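Local coordinates for CYCLIN domain-containing protein (Chaetomium thermophilum, PDB 6Z3U) that probably serves as the cyclin H subunit of the CDK-activating kinase complex, regulating the activity of its cyclin-dependent serine/threonine kinase, at residues Arg216-Leu221 and Ala243-Ala247. Sequence-based numbering, arbitrary orientation.
Sequences RAREIL and ALSLA
The carbonyl oxygen of Ala243 is met from helix 207-221 by two methyl groups, Ile220 CD1 at 3.6 Å and Ala217 CB at 3.8 Å. Its polar need is met within its own helix, where Ala247 N donates a hydrogen bond to Ala243 O (3.1 Å). No hydrogen bond joins the two segments; most of the contact is made by aliphatic carbons. Ile220 carries much of it: with CG1 anti to the carbonyl carbon (chi1 -61°) and an extended chi2 of 180°, CD1 reaches across to Leu246 CB as well, while CG2 lies 3.8 Å from Ala243 CB. That same Ala243 methyl also meets the CD2 branch of Leu221. Farther along, Ala247 CB sits 3.8 Å from Ala217 N and touches Arg216 CB, whose guanidinium NH1 forms a salt bridge with Glu335. Small alanines on both helices suit the close spacing, with segment axes 8.2 Å apart and Ala217 CA only 5.0 Å from Leu244 CA. Helix 189-200 packs against Ala217 and Leu221, and helix 313-330 against Leu246. With 131° between their N-to-C directions, the segments run obliquely antiparallel, a helix-helix interface within the all-helical C-terminal cyclin fold.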
loop_
_atom_site.group_PDB
_atom_site.type_symbol
_atom_site.label_atom_id
_atom_site.label_comp_id
_atom_site.label_asym_id
_atom_site.label_seq_id
_atom_site.Cartn_x
_atom_site.Cartn_y
_atom_site.Cartn_z
ATOM N N ARG A 216 11.261 5.943 -24.586
ATOM C CA ARG A 216 12.563 6.244 -24.002
ATOM C C ARG A 216 12.425 6.633 -22.538
ATOM O O ARG A 216 13.148 6.120 -21.677
ATOM C CB ARG A 216 13.263 7.351 -24.792
ATOM C CG ARG A 216 14.644 7.712 -24.246
ATOM C CD ARG A 216 15.537 6.482 -24.175
ATOM N NE ARG A 216 16.881 6.781 -23.692
ATOM C CZ ARG A 216 17.776 5.853 -23.372
ATOM N NH1 ARG A 216 18.977 6.209 -22.941
ATOM N NH2 ARG A 216 17.467 4.567 -23.477
ATOM N N ALA A 217 11.500 7.549 -22.237
ATOM C CA ALA A 217 11.314 7.988 -20.859
ATOM C C ALA A 217 11.062 6.813 -19.925
ATOM O O ALA A 217 11.461 6.853 -18.757
ATOM C CB ALA A 217 10.156 8.983 -20.777
ATOM N N ARG A 218 10.404 5.761 -20.418
ATOM C CA ARG A 218 10.162 4.594 -19.576
ATOM C C ARG A 218 11.460 3.859 -19.259
ATOM O O ARG A 218 11.688 3.461 -18.110
ATOM C CB ARG A 218 9.164 3.657 -20.256
ATOM C CG ARG A 218 8.652 2.564 -19.340
ATOM C CD ARG A 218 7.401 1.891 -19.886
ATOM N NE ARG A 218 7.612 1.355 -21.228
ATOM C CZ ARG A 218 6.826 1.585 -22.278
ATOM N NH1 ARG A 218 5.736 2.335 -22.167
ATOM N NH2 ARG A 218 7.130 1.042 -23.448
ATOM N N GLU A 219 12.324 3.669 -20.260
ATOM C CA GLU A 219 13.614 3.035 -20.008
ATOM C C GLU A 219 14.463 3.869 -19.054
ATOM O O GLU A 219 15.190 3.320 -18.219
ATOM C CB GLU A 219 14.361 2.809 -21.324
ATOM C CG GLU A 219 13.911 1.581 -22.111
ATOM C CD GLU A 219 14.028 0.287 -21.315
ATOM O OE1 GLU A 219 14.729 0.278 -20.279
ATOM O OE2 GLU A 219 13.415 -0.722 -21.727
ATOM N N ILE A 220 14.396 5.196 -19.174
ATOM C CA ILE A 220 15.113 6.062 -18.243
ATOM C C ILE A 220 14.594 5.854 -16.826
ATOM O O ILE A 220 15.367 5.672 -15.879
ATOM C CB ILE A 220 14.994 7.533 -18.679
ATOM C CG1 ILE A 220 15.619 7.720 -20.066
ATOM C CG2 ILE A 220 15.655 8.444 -17.647
ATOM C CD1 ILE A 220 15.555 9.139 -20.597
ATOM N N LEU A 221 13.269 5.881 -16.661
ATOM C CA LEU A 221 12.690 5.702 -15.336
ATOM C C LEU A 221 13.032 4.334 -14.762
ATOM O O LEU A 221 13.160 4.185 -13.541
ATOM C CB LEU A 221 11.173 5.884 -15.399
ATOM C CG LEU A 221 10.656 7.303 -15.660
ATOM C CD1 LEU A 221 9.134 7.307 -15.711
ATOM C CD2 LEU A 221 11.154 8.283 -14.607
ATOM N N ALA A 243 12.595 12.572 -16.624
ATOM C CA ALA A 243 12.879 11.512 -17.585
ATOM C C ALA A 243 12.281 11.834 -18.947
ATOM O O ALA A 243 12.891 11.553 -19.985
ATOM C CB ALA A 243 12.347 10.176 -17.067
ATOM N N LEU A 244 11.085 12.428 -18.965
ATOM C CA LEU A 244 10.493 12.857 -20.229
ATOM C C LEU A 244 11.269 14.024 -20.826
ATOM O O LEU A 244 11.442 14.102 -22.048
ATOM C CB LEU A 244 9.025 13.231 -20.020
ATOM C CG LEU A 244 8.291 13.836 -21.220
ATOM C CD1 LEU A 244 8.295 12.886 -22.410
ATOM C CD2 LEU A 244 6.864 14.200 -20.837
ATOM N N SER A 245 11.744 14.942 -19.979
ATOM C CA SER A 245 12.540 16.059 -20.473
ATOM C C SER A 245 13.815 15.576 -21.148
ATOM O O SER A 245 14.276 16.187 -22.118
ATOM C CB SER A 245 12.879 17.011 -19.325
ATOM O OG SER A 245 13.470 18.203 -19.812
ATOM N N LEU A 246 14.401 14.487 -20.645
ATOM C CA LEU A 246 15.579 13.916 -21.286
ATOM C C LEU A 246 15.220 13.237 -22.601
ATOM O O LEU A 246 16.012 13.268 -23.550
ATOM C CB LEU A 246 16.252 12.922 -20.341
ATOM C CG LEU A 246 16.915 13.531 -19.104
ATOM C CD1 LEU A 246 17.064 12.491 -18.009
ATOM C CD2 LEU A 246 18.268 14.120 -19.464
ATOM N N ALA A 247 14.033 12.632 -22.681
ATOM C CA ALA A 247 13.615 11.964 -23.907
ATOM C C ALA A 247 13.171 12.964 -24.967
ATOM O O ALA A 247 13.474 12.792 -26.153
ATOM C CB ALA A 247 12.490 10.974 -23.605
#